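Local atomic coordinates of MdcD (Pseudomonas aeruginosa, PDB entry 5VIP), a protein that probably acts as the carboxyltransferase-like beta subunit of a biotin-independent malonate decarboxylase, helping to remove carbon dioxide from malonyl groups. Residues Gly64-Gln69 against Arg111-Leu116; Gly95-Ala100 against Val141-Tyr146; Ala151-Pro156 against Ile165-Cys170; Ser171-Thr176 against Arg247-Arg252. All coordinates share one frame; numbering follows the deposited sequence.

Interaction 1: Gly64-Gln69 against Arg111-Leu116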
loop_
_atom_site.group_PDB
_atom_site.type_symbol
_atom_site.label_atom_id
_atom_site.label_comp_id
_atom_site.label_asym_id
_atom_site.label_seq_id
_atom_site.Cartn_x
_atom_site.Cartn_y
_atom_site.Cartn_z
ATOM N N GLY B 64 3.825 25.262 -2.357
ATOM C CA GLY B 64 3.313 26.440 -1.686
ATOM C C GLY B 64 3.805 26.498 -0.264
ATOM O O GLY B 64 4.759 25.794 0.096
ATOM N N LEU B 65 3.160 27.349 0.530
ATOM C CA LEU B 65 3.468 27.465 1.949
ATOM C C LEU B 65 2.235 27.086 2.755
ATOM O O LEU B 65 1.098 27.347 2.340
ATOM C CB LEU B 65 3.921 28.886 2.310
ATOM C CG LEU B 65 5.170 29.417 1.608
ATOM C CD1 LEU B 65 5.292 30.930 1.911
ATOM C CD2 LEU B 65 6.400 28.661 2.075
ATOM N N LEU B 66 2.460 26.463 3.902
ATOM C CA LEU B 66 1.383 26.209 4.860
ATOM C C LEU B 66 1.781 26.880 6.167
ATOM O O LEU B 66 2.679 26.403 6.853
ATOM C CB LEU B 66 1.144 24.699 5.051
ATOM C CG LEU B 66 0.440 24.009 3.865
ATOM C CD1 LEU B 66 0.439 22.486 3.998
ATOM C CD2 LEU B 66 -0.995 24.525 3.713
ATOM N N ASP B 67 1.139 28.006 6.474
ATOM C CA ASP B 67 1.524 28.859 7.610
ATOM C C ASP B 67 3.005 29.236 7.549
ATOM O O ASP B 67 3.712 29.177 8.552
ATOM C CB ASP B 67 1.208 28.159 8.942
ATOM C CG ASP B 67 1.005 29.136 10.094
ATOM O OD1 ASP B 67 0.699 30.326 9.846
ATOM O OD2 ASP B 67 1.148 28.700 11.257
ATOM N N GLY B 68 3.475 29.606 6.363
ATOM C CA GLY B 68 4.860 30.003 6.186
ATOM C C GLY B 68 5.855 28.867 6.015
ATOM O O GLY B 68 7.031 29.123 5.776
ATOM N N GLN B 69 5.393 27.620 6.128
ATOM C CA GLN B 69 6.276 26.456 6.059
ATOM C C GLN B 69 6.224 25.818 4.674
ATOM O O GLN B 69 5.161 25.749 4.064
ATOM C CB GLN B 69 5.900 25.423 7.130
ATOM C CG GLN B 69 6.033 25.941 8.550
ATOM C CD GLN B 69 7.479 26.167 8.942
ATOM O OE1 GLN B 69 8.312 25.261 8.873
ATOM N NE2 GLN B 69 7.783 27.376 9.344
ATOM N N ARG B 111 6.485 19.801 4.195
ATOM C CA ARG B 111 5.305 19.092 4.663
ATOM C C ARG B 111 4.484 18.636 3.464
ATOM O O ARG B 111 4.315 19.394 2.526
ATOM C CB ARG B 111 4.462 20.012 5.559
ATOM C CG ARG B 111 5.255 20.838 6.586
ATOM C CD ARG B 111 4.470 22.052 7.031
ATOM N NE ARG B 111 4.658 22.383 8.459
ATOM C CZ ARG B 111 3.897 23.248 9.127
ATOM N NH1 ARG B 111 2.885 23.880 8.511
ATOM N NH2 ARG B 111 4.128 23.478 10.423
ATOM N N ALA B 112 3.959 17.412 3.492
ATOM C CA ALA B 112 3.134 16.920 2.397
ATOM C C ALA B 112 1.679 16.761 2.832
ATOM O O ALA B 112 1.384 16.175 3.888
ATOM C CB ALA B 112 3.677 15.578 1.856
ATOM N N LEU B 113 0.782 17.277 1.999
ATOM C CA LEU B 113 -0.651 17.247 2.239
ATOM C C LEU B 113 -1.329 16.510 1.088
ATOM O O LEU B 113 -1.157 16.880 -0.090
ATOM C CB LEU B 113 -1.202 18.669 2.363
ATOM C CG LEU B 113 -2.708 18.892 2.493
ATOM C CD1 LEU B 113 -3.258 18.209 3.752
ATOM C CD2 LEU B 113 -2.991 20.375 2.532
ATOM N N LEU B 114 -2.072 15.456 1.427
ATOM C CA LEU B 114 -2.718 14.607 0.420
ATOM C C LEU B 114 -4.232 14.774 0.467
ATOM O O LEU B 114 -4.857 14.493 1.489
ATOM C CB LEU B 114 -2.361 13.126 0.639
ATOM C CG LEU B 114 -0.877 12.775 0.636
ATOM C CD1 LEU B 114 -0.683 11.274 0.940
ATOM C CD2 LEU B 114 -0.280 13.130 -0.722
ATOM N N LEU B 115 -4.812 15.200 -0.653
ATOM C CA LEU B 115 -6.262 15.274 -0.791
ATOM C C LEU B 115 -6.742 14.067 -1.599
ATOM O O LEU B 115 -6.633 14.037 -2.834
ATOM C CB LEU B 115 -6.673 16.582 -1.474
ATOM C CG LEU B 115 -6.908 17.823 -0.598
ATOM C CD1 LEU B 115 -5.911 17.987 0.551
ATOM C CD2 LEU B 115 -6.961 19.090 -1.445
ATOM N N LEU B 116 -7.280 13.076 -0.898
ATOM C CA LEU B 116 -7.510 11.759 -1.489
ATOM C C LEU B 116 -8.959 11.508 -1.900
ATOM O O LEU B 116 -9.777 11.063 -1.094
ATOM C CB LEU B 116 -7.060 10.680 -0.500
ATOM C CG LEU B 116 -5.578 10.772 -0.124
ATOM C CD1 LEU B 116 -5.167 9.665 0.842
ATOM C CD2 LEU B 116 -4.712 10.732 -1.372
#
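Leu66 O receives Gln69 N at 3.1 Å across the turn and also has Arg111 NH1 3.0 Å away; the second approach is oblique to the guanidinium plane, and its angle is too poor for a hydrogen bond. Across this contact the guanidinium meets Gln69 by one face; Phe240 of helix 229-242 also touches the arginine. Gln69 CG lies over the centre of that face, 3.5 Å from Arg111 CZ, and Gln69 CB sits 3.5 Å from Arg111 NE. A bend at chi2 (-69°) turns the glutamine amide away from a flat stack, leaving the amide and guanidinium planes 56° apart. Leu66 CB meets the guanidinium edge in its plane, 4.0 Å from Arg111 NH1. Deeper in, Leu66 CD1 approaches Leu113 CD2 at 4.3 Å, where the same helix packs against both leucines. Asp67 OD2 stays 5.8 Å from Arg111 NH1, so any attraction between these opposite charges is probably long-range. Leu66 N bonds Gln69 O (2.8 Å), while the Asp27 carboxylate takes the backbone N of Asp67 and Gly68. The paired Leu66-Gln69 backbone bonds and type I' turn define a two-residue beta hairpin, packed by Arg111 and joining strands 59-66 and 69-76 in a crotonase-type sheet.

Interaction 2: Gly95-Ala100 against Val141-Tyr146; sequences GALELA and VDLQRY
Leu97 is the first residue of 95-100 to meet 141-146: its CD2 methyl reaches Leu143 CD2 at 3.9 Å, and the two side chains cross at about a right angle. One methyl of each leucine thus makes the contact, without the chains lying alongside each other. Next in sequence, Glu98 turns from the contact and forms a salt bridge with a basic side chain of another protein chain, where Leu99 also packs on an aromatic side chain. One turn beyond Leu97, Ala100 offers CB to Leu143 CD2, again at 3.9 Å. Leu143 CD1 meets the backbone of the same alanine, 3.8 Å from Ala100 C. Both branches of Leu143 are therefore engaged, CD2 touching both Leu97 CD2 and Ala100 CB, and CD1 against the carbonyl group of Ala100. This reach follows from chi1 of 176°, which sets CG trans to the leucine's own N. The small alanine allows the backbones to come together, with Ala100 CA and Leu143 CA 6.9 Å apart. Immediately afterwards the helix ends, Gln144 leaving helical backbone angles, while Tyr146 N still bonds Leu143 O at 2.9 Å. Nearby, Asp142 adds a salt bridge to Arg105 of helix 87-105. The buried apolar patch lies where helices 87-105 and 126-143 pack together upon strand 111-115, whose Ala112 touches both Leu97 and Leu143.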
loop_
_atom_site.group_PDB
_atom_site.type_symbol
_atom_site.label_atom_id
_atom_site.label_comp_id
_atom_site.label_asym_id
_atom_site.label_seq_id
_atom_site.Cartn_x
_atom_site.Cartn_y
_atom_site.Cartn_z
ATOM N N GLY B 95 6.428 10.896 -6.625
ATOM C CA GLY B 95 7.574 11.764 -6.819
ATOM C C GLY B 95 7.534 13.009 -5.954
ATOM O O GLY B 95 8.569 13.481 -5.491
ATOM N N ALA B 96 6.340 13.544 -5.730
ATOM C CA ALA B 96 6.198 14.711 -4.855
ATOM C C ALA B 96 6.589 14.341 -3.420
ATOM O O ALA B 96 7.299 15.090 -2.747
ATOM C CB ALA B 96 4.786 15.237 -4.900
ATOM N N LEU B 97 6.126 13.179 -2.968
ATOM C CA LEU B 97 6.466 12.700 -1.629
ATOM C C LEU B 97 7.949 12.391 -1.503
ATOM O O LEU B 97 8.557 12.644 -0.462
ATOM C CB LEU B 97 5.631 11.458 -1.290
ATOM C CG LEU B 97 4.154 11.751 -1.000
ATOM C CD1 LEU B 97 3.281 10.515 -1.203
ATOM C CD2 LEU B 97 4.023 12.247 0.434
ATOM N N GLU B 98 8.530 11.818 -2.549
ATOM C CA GLU B 98 9.961 11.519 -2.543
ATOM C C GLU B 98 10.819 12.781 -2.445
ATOM O O GLU B 98 11.813 12.813 -1.722
ATOM C CB GLU B 98 10.336 10.725 -3.802
ATOM C CG GLU B 98 9.773 9.304 -3.797
ATOM C CD GLU B 98 9.731 8.661 -5.181
ATOM O OE1 GLU B 98 10.210 9.284 -6.151
ATOM O OE2 GLU B 98 9.206 7.532 -5.293
ATOM N N LEU B 99 10.443 13.822 -3.177
ATOM C CA LEU B 99 11.207 15.066 -3.127
ATOM C C LEU B 99 11.035 15.758 -1.770
ATOM O O LEU B 99 11.936 16.452 -1.302
ATOM C CB LEU B 99 10.798 15.996 -4.277
ATOM C CG LEU B 99 11.331 15.559 -5.656
ATOM C CD1 LEU B 99 10.782 16.447 -6.775
ATOM C CD2 LEU B 99 12.854 15.582 -5.673
ATOM N N ALA B 100 9.886 15.575 -1.132
ATOM C CA ALA B 100 9.694 16.163 0.195
ATOM C C ALA B 100 10.609 15.479 1.201
ATOM O O ALA B 100 11.168 16.127 2.079
ATOM C CB ALA B 100 8.244 16.063 0.643
ATOM N N VAL B 141 6.107 6.507 4.251
ATOM C CA VAL B 141 6.830 5.978 5.401
ATOM C C VAL B 141 8.196 6.676 5.521
ATOM O O VAL B 141 8.598 7.084 6.614
ATOM C CB VAL B 141 6.985 4.435 5.298
ATOM C CG1 VAL B 141 7.803 3.870 6.481
ATOM C CG2 VAL B 141 5.604 3.777 5.260
ATOM N N ASP B 142 8.885 6.844 4.396
ATOM C CA ASP B 142 10.183 7.539 4.389
ATOM C C ASP B 142 10.034 8.972 4.899
ATOM O O ASP B 142 10.794 9.400 5.758
ATOM C CB ASP B 142 10.792 7.532 2.983
ATOM C CG ASP B 142 12.184 8.144 2.930
ATOM O OD1 ASP B 142 12.810 8.342 3.997
ATOM O OD2 ASP B 142 12.656 8.415 1.803
ATOM N N LEU B 143 9.039 9.696 4.389
ATOM C CA LEU B 143 8.861 11.095 4.751
ATOM C C LEU B 143 8.507 11.252 6.229
ATOM O O LEU B 143 8.908 12.226 6.869
ATOM C CB LEU B 143 7.780 11.747 3.874
ATOM C CG LEU B 143 7.391 13.209 4.170
ATOM C CD1 LEU B 143 8.620 14.144 4.182
ATOM C CD2 LEU B 143 6.369 13.705 3.151
ATOM N N GLN B 144 7.783 10.279 6.774
ATOM C CA GLN B 144 7.325 10.367 8.152
ATOM C C GLN B 144 8.399 9.959 9.169
ATOM O O GLN B 144 8.120 9.825 10.358
ATOM C CB GLN B 144 6.042 9.560 8.322
ATOM C CG GLN B 144 4.877 10.303 7.637
ATOM C CD GLN B 144 3.515 9.664 7.810
ATOM O OE1 GLN B 144 2.500 10.332 7.639
ATOM N NE2 GLN B 144 3.478 8.375 8.140
ATOM N N ARG B 145 9.633 9.821 8.701
ATOM C CA ARG B 145 10.782 9.860 9.602
ATOM C C ARG B 145 11.114 11.309 9.980
ATOM O O ARG B 145 11.853 11.553 10.932
ATOM C CB ARG B 145 11.983 9.170 8.959
ATOM C CG ARG B 145 11.749 7.671 8.780
ATOM C CD ARG B 145 12.974 6.967 8.262
ATOM N NE ARG B 145 13.362 7.417 6.934
ATOM C CZ ARG B 145 14.459 6.990 6.314
ATOM N NH1 ARG B 145 15.249 6.122 6.916
ATOM N NH2 ARG B 145 14.770 7.437 5.107
ATOM N N TYR B 146 10.530 12.263 9.256
ATOM C CA TYR B 146 10.845 13.687 9.422
ATOM C C TYR B 146 9.624 14.569 9.696
ATOM O O TYR B 146 9.665 15.477 10.535
ATOM C CB TYR B 146 11.556 14.211 8.165
ATOM C CG TYR B 146 12.609 13.271 7.636
ATOM C CD1 TYR B 146 13.873 13.223 8.208
ATOM C CD2 TYR B 146 12.335 12.421 6.568
ATOM C CE1 TYR B 146 14.839 12.351 7.735
ATOM C CE2 TYR B 146 13.292 11.552 6.087
ATOM C CZ TYR B 146 14.544 11.526 6.672
ATOM O OH TYR B 146 15.488 10.652 6.192
#

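Interaction 3: Ala151-Pro156 against Ile165-Cys170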
loop_
_atom_site.group_PDB
_atom_site.type_symbol
_atom_site.label_atom_id
_atom_site.label_comp_id
_atom_site.label_asym_id
_atom_site.label_seq_id
_atom_site.Cartn_x
_atom_site.Cartn_y
_atom_site.Cartn_z
ATOM N N ALA B 151 -3.597 13.564 5.569
ATOM C CA ALA B 151 -4.522 13.151 4.518
ATOM C C ALA B 151 -5.904 13.695 4.807
ATOM O O ALA B 151 -6.430 13.521 5.904
ATOM C CB ALA B 151 -4.582 11.633 4.411
ATOM N N VAL B 152 -6.489 14.329 3.802
ATOM C CA VAL B 152 -7.817 14.908 3.904
ATOM C C VAL B 152 -8.729 14.143 2.940
ATOM O O VAL B 152 -8.439 14.028 1.740
ATOM C CB VAL B 152 -7.800 16.418 3.572
ATOM C CG1 VAL B 152 -9.200 16.973 3.457
ATOM C CG2 VAL B 152 -6.982 17.180 4.647
ATOM N N ILE B 153 -9.799 13.584 3.488
ATOM C CA ILE B 153 -10.788 12.851 2.698
ATOM C C ILE B 153 -12.116 13.567 2.903
ATOM O O ILE B 153 -12.689 13.509 3.987
ATOM C CB ILE B 153 -10.889 11.384 3.134
ATOM C CG1 ILE B 153 -9.500 10.745 3.124
ATOM C CG2 ILE B 153 -11.852 10.628 2.230
ATOM C CD1 ILE B 153 -9.383 9.589 4.064
ATOM N N ALA B 154 -12.577 14.295 1.900
ATOM C CA ALA B 154 -13.734 15.163 2.113
ATOM C C ALA B 154 -14.955 14.723 1.329
ATOM O O ALA B 154 -16.060 15.193 1.592
ATOM C CB ALA B 154 -13.388 16.615 1.756
ATOM N N GLY B 155 -14.778 13.815 0.377
ATOM C CA GLY B 155 -15.865 13.496 -0.524
ATOM C C GLY B 155 -15.918 14.477 -1.692
ATOM O O GLY B 155 -15.198 15.487 -1.711
ATOM N N PRO B 156 -16.809 14.218 -2.659
ATOM C CA PRO B 156 -17.852 13.181 -2.598
ATOM C C PRO B 156 -17.406 11.766 -2.997
ATOM O O PRO B 156 -18.113 10.807 -2.694
ATOM C CB PRO B 156 -18.900 13.703 -3.585
ATOM C CG PRO B 156 -18.089 14.451 -4.611
ATOM C CD PRO B 156 -16.903 15.041 -3.881
ATOM N N ILE B 165 -5.094 2.294 1.955
ATOM C CA ILE B 165 -3.985 1.760 2.731
ATOM C C ILE B 165 -2.952 2.877 2.923
ATOM O O ILE B 165 -2.365 3.017 3.998
ATOM C CB ILE B 165 -3.360 0.527 2.036
ATOM C CG1 ILE B 165 -4.405 -0.594 1.927
ATOM C CG2 ILE B 165 -2.106 0.059 2.777
ATOM C CD1 ILE B 165 -3.914 -1.853 1.158
ATOM N N ALA B 166 -2.749 3.682 1.880
ATOM C CA ALA B 166 -1.880 4.864 1.987
ATOM C C ALA B 166 -2.417 5.818 3.052
ATOM O O ALA B 166 -1.662 6.347 3.856
ATOM C CB ALA B 166 -1.757 5.580 0.642
ATOM N N ALA B 167 -3.727 6.028 3.061
ATOM C CA ALA B 167 -4.349 6.877 4.071
ATOM C C ALA B 167 -4.049 6.325 5.470
ATOM O O ALA B 167 -3.720 7.075 6.398
ATOM C CB ALA B 167 -5.861 6.974 3.832
ATOM N N GLY B 168 -4.142 5.006 5.608
ATOM C CA GLY B 168 -3.871 4.342 6.876
ATOM C C GLY B 168 -2.427 4.505 7.343
ATOM O O GLY B 168 -2.149 4.358 8.530
ATOM N N LEU B 169 -1.506 4.796 6.417
ATOM C CA LEU B 169 -0.114 5.068 6.793
ATOM C C LEU B 169 0.098 6.493 7.268
ATOM O O LEU B 169 1.046 6.762 8.009
ATOM C CB LEU B 169 0.832 4.844 5.622
ATOM C CG LEU B 169 0.880 3.454 5.018
ATOM C CD1 LEU B 169 1.594 3.573 3.681
ATOM C CD2 LEU B 169 1.621 2.525 5.951
ATOM N N CYS B 170 -0.741 7.417 6.804
ATOM C CA CYS B 170 -0.535 8.841 7.094
ATOM C C CYS B 170 -0.665 9.138 8.588
ATOM O O CYS B 170 -1.523 8.555 9.260
ATOM C CB CYS B 170 -1.540 9.694 6.310
ATOM S SG CYS B 170 -1.185 9.720 4.523
#
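Ala151 CB faces Cys170 SG at 3.9 Å and Cys170 CB at 4.1 Å, so the methyl touches both side-chain atoms of the cysteine. The second touch is looser: Ile153 CD1 comes within 4.4 Å of Ala167 CB. Three of the four touching residues are small (Ala151, Ala167 and Cys170), consistent with the close approach of 6.3 Å between Ala151 CA and Ala167 CA. Ile153 spans its wider gap by extending CD1 at chi2 of 154°. In Cys170, chi1 of -71° places SG beside the residue's own N and opposite its carbonyl carbon, directing sulfur toward the strand. The backbone of Cys170 is placed by its N, which donates to Ala167 O at 3.0 Å. A further hold comes from Gln144, whose NE2 binds Leu169 O. Around this first shell, Leu114 and Val149 pack on Cys170, and Leu181 touches both Ile153 and Ala167. Beyond Ile153 the chain leaves the strand, with Glu117 OE1 accepting the backbone N of both Ala154 and Gly155 and a cis peptide preceding Pro156. Helix 162-169 belongs to the beta-alpha-beta connection between the parallel strands 150-153 and 172-176. It lies over strand 150-153, with helix 126-143 packed beside it through Ile140 and Gln137 and another protein chain reaching Gly168 O.

Interaction 4: Ser171-Thr176 against Arg247-Arg252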
loop_
_atom_site.group_PDB
_atom_site.type_symbol
_atom_site.label_atom_id
_atom_site.label_comp_id
_atom_site.label_asym_id
_atom_site.label_seq_id
_atom_site.Cartn_x
_atom_site.Cartn_y
_atom_site.Cartn_z
ATOM N N SER B 171 0.167 10.051 9.091
ATOM C CA SER B 171 0.136 10.450 10.505
ATOM C C SER B 171 -1.239 10.890 10.976
ATOM O O SER B 171 -1.679 10.536 12.072
ATOM C CB SER B 171 1.125 11.600 10.765
ATOM O OG SER B 171 2.471 11.163 10.608
ATOM N N TYR B 172 -1.909 11.692 10.155
ATOM C CA TYR B 172 -3.228 12.197 10.526
ATOM C C TYR B 172 -4.195 12.067 9.371
ATOM O O TYR B 172 -3.846 12.391 8.240
ATOM C CB TYR B 172 -3.150 13.665 10.974
ATOM C CG TYR B 172 -2.175 13.860 12.105
ATOM C CD1 TYR B 172 -2.452 13.359 13.374
ATOM C CD2 TYR B 172 -0.957 14.493 11.892
ATOM C CE1 TYR B 172 -1.540 13.515 14.421
ATOM C CE2 TYR B 172 -0.040 14.661 12.926
ATOM C CZ TYR B 172 -0.340 14.170 14.187
ATOM O OH TYR B 172 0.579 14.339 15.203
ATOM N N VAL B 173 -5.410 11.605 9.671
ATOM C CA VAL B 173 -6.466 11.475 8.671
ATOM C C VAL B 173 -7.663 12.332 9.063
ATOM O O VAL B 173 -8.254 12.139 10.137
ATOM C CB VAL B 173 -6.934 10.006 8.508
ATOM C CG1 VAL B 173 -8.096 9.939 7.524
ATOM C CG2 VAL B 173 -5.780 9.122 8.049
ATOM N N LEU B 174 -8.004 13.289 8.207
ATOM C CA LEU B 174 -9.091 14.217 8.511
ATOM C C LEU B 174 -10.241 13.929 7.567
ATOM O O LEU B 174 -10.036 13.793 6.359
ATOM C CB LEU B 174 -8.645 15.685 8.379
ATOM C CG LEU B 174 -7.244 16.062 8.898
ATOM C CD1 LEU B 174 -7.001 17.577 8.854
ATOM C CD2 LEU B 174 -6.964 15.481 10.261
ATOM N N VAL B 175 -11.449 13.832 8.105
ATOM C CA VAL B 175 -12.598 13.495 7.278
ATOM C C VAL B 175 -13.771 14.446 7.513
ATOM O O VAL B 175 -13.883 15.073 8.567
ATOM C CB VAL B 175 -13.069 12.051 7.537
ATOM C CG1 VAL B 175 -11.984 11.036 7.137
ATOM C CG2 VAL B 175 -13.478 11.881 9.013
ATOM N N THR B 176 -14.642 14.547 6.515
ATOM C CA THR B 176 -15.894 15.277 6.658
ATOM C C THR B 176 -17.039 14.279 6.802
ATOM O O THR B 176 -16.834 13.065 6.689
ATOM C CB THR B 176 -16.168 16.187 5.443
ATOM O OG1 THR B 176 -16.299 15.368 4.273
ATOM C CG2 THR B 176 -15.028 17.164 5.228
ATOM N N ARG B 247 2.562 7.653 19.007
ATOM C CA ARG B 247 2.170 6.260 18.840
ATOM C C ARG B 247 1.007 6.138 17.857
ATOM O O ARG B 247 -0.146 5.962 18.253
ATOM C CB ARG B 247 1.801 5.645 20.189
ATOM C CG ARG B 247 1.896 4.141 20.198
ATOM C CD ARG B 247 1.702 3.600 21.596
ATOM N NE ARG B 247 1.237 2.220 21.558
ATOM C CZ ARG B 247 0.099 1.814 22.106
ATOM N NH1 ARG B 247 -0.692 2.684 22.728
ATOM N NH2 ARG B 247 -0.249 0.542 22.030
ATOM N N PRO B 248 1.319 6.231 16.563
ATOM C CA PRO B 248 0.302 6.191 15.507
ATOM C C PRO B 248 -0.323 4.798 15.384
ATOM O O PRO B 248 0.250 3.835 15.898
ATOM C CB PRO B 248 1.094 6.566 14.253
ATOM C CG PRO B 248 2.480 6.094 14.544
ATOM C CD PRO B 248 2.686 6.320 16.020
ATOM N N ARG B 249 -1.470 4.706 14.714
ATOM C CA ARG B 249 -2.228 3.460 14.619
ATOM C C ARG B 249 -1.404 2.303 14.051
ATOM O O ARG B 249 -1.545 1.174 14.507
ATOM C CB ARG B 249 -3.493 3.664 13.774
ATOM C CG ARG B 249 -4.612 4.429 14.499
ATOM C CD ARG B 249 -5.802 4.715 13.586
ATOM N NE ARG B 249 -5.455 5.692 12.563
ATOM C CZ ARG B 249 -5.573 7.007 12.712
ATOM N NH1 ARG B 249 -6.044 7.515 13.847
ATOM N NH2 ARG B 249 -5.216 7.818 11.724
ATOM N N CYS B 250 -0.525 2.584 13.093
ATOM C CA CYS B 250 0.294 1.536 12.457
ATOM C C CYS B 250 1.249 0.830 13.423
ATOM O O CYS B 250 1.703 -0.289 13.162
ATOM C CB CYS B 250 1.119 2.127 11.303
ATOM S SG CYS B 250 0.177 2.384 9.806
ATOM N N ARG B 251 1.568 1.494 14.528
ATOM C CA ARG B 251 2.486 0.930 15.513
ATOM C C ARG B 251 1.754 0.194 16.627
ATOM O O ARG B 251 2.351 -0.123 17.651
ATOM C CB ARG B 251 3.346 2.026 16.128
ATOM C CG ARG B 251 4.139 2.841 15.121
ATOM C CD ARG B 251 5.316 2.060 14.549
ATOM N NE ARG B 251 6.475 2.938 14.417
ATOM C CZ ARG B 251 7.600 2.799 15.107
ATOM N NH1 ARG B 251 7.734 1.788 15.957
ATOM N NH2 ARG B 251 8.599 3.653 14.930
ATOM N N ARG B 252 0.466 -0.074 16.440
ATOM C CA ARG B 252 -0.325 -0.649 17.520
ATOM C C ARG B 252 -0.833 -2.051 17.198
ATOM O O ARG B 252 -1.891 -2.454 17.674
ATOM C CB ARG B 252 -1.500 0.268 17.852
ATOM C CG ARG B 252 -1.076 1.692 18.129
ATOM C CD ARG B 252 -1.990 2.353 19.123
ATOM N NE ARG B 252 -3.304 2.672 18.577
ATOM C CZ ARG B 252 -3.677 3.896 18.205
ATOM N NH1 ARG B 252 -2.826 4.915 18.304
ATOM N NH2 ARG B 252 -4.902 4.108 17.738
#
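Val173 and Arg249 bring strand 172-176, a parallel strand of the crotonase-type core, against the loop before helix 253-261. Van der Waals contact is slight: the Val173 CG2 methyl lies 3.9 Å from Arg249 NH2, placed obliquely to the guanidinium plane, and the two side chains cross at about a right angle. With chi1 of 176°, Val173 has CG1 trans to its N and presents the other branch to the arginine. Arg249 reaches this position through a bend at chi3 (-69°). Polar links lie chiefly beyond the pair. Arg249 NH2 forms a salt bridge with Asp222 OD2, the same oxygen that accepts Val173 N, so one carboxylate ties the strand to the arginine; Ser171 O is more distant, 4.5 Å from Arg249 NH2. Arg249 NE bonds a polar side chain of another protein chain. Backbone bonds shape the loop: Arg251 N to Pro248 O at 3.0 Å and Arg252 N to Arg249 O at 3.1 Å. Within the loop, one face of the Arg252 guanidinium is met by Arg249 CA, 3.9 Å above its centre. Finally, Arg252 NH1 reaches back to Arg247 O at 2.9 Å, a weak bond with an N-H...O angle of 127°.

Overall arrangement
Three of the contacts meet on one sheet. Interactions 3 and 4 are closest, their centres about 10 Å apart, with Ala151 O to Leu174 N at 2.8 Å a probable hydrogen bond between their strands. Interaction 1 joins interaction 3 similarly through Leu114 O and Val152 N, also 2.8 Å apart. Interaction 2 lies on the helical layer: Ala112 CB of interaction 1 packs 3.5 Å from Leu143 CD2. Gln144 links it to both remaining contacts by probable hydrogen bonds, OE1 2.8 Å from Ser171 N and NE2 2.9 Å from Leu169 O of interaction 3. Interactions 1 and 4 do not touch, their centres about 17 Å apart. All four lie within the carboxyl transferase domain.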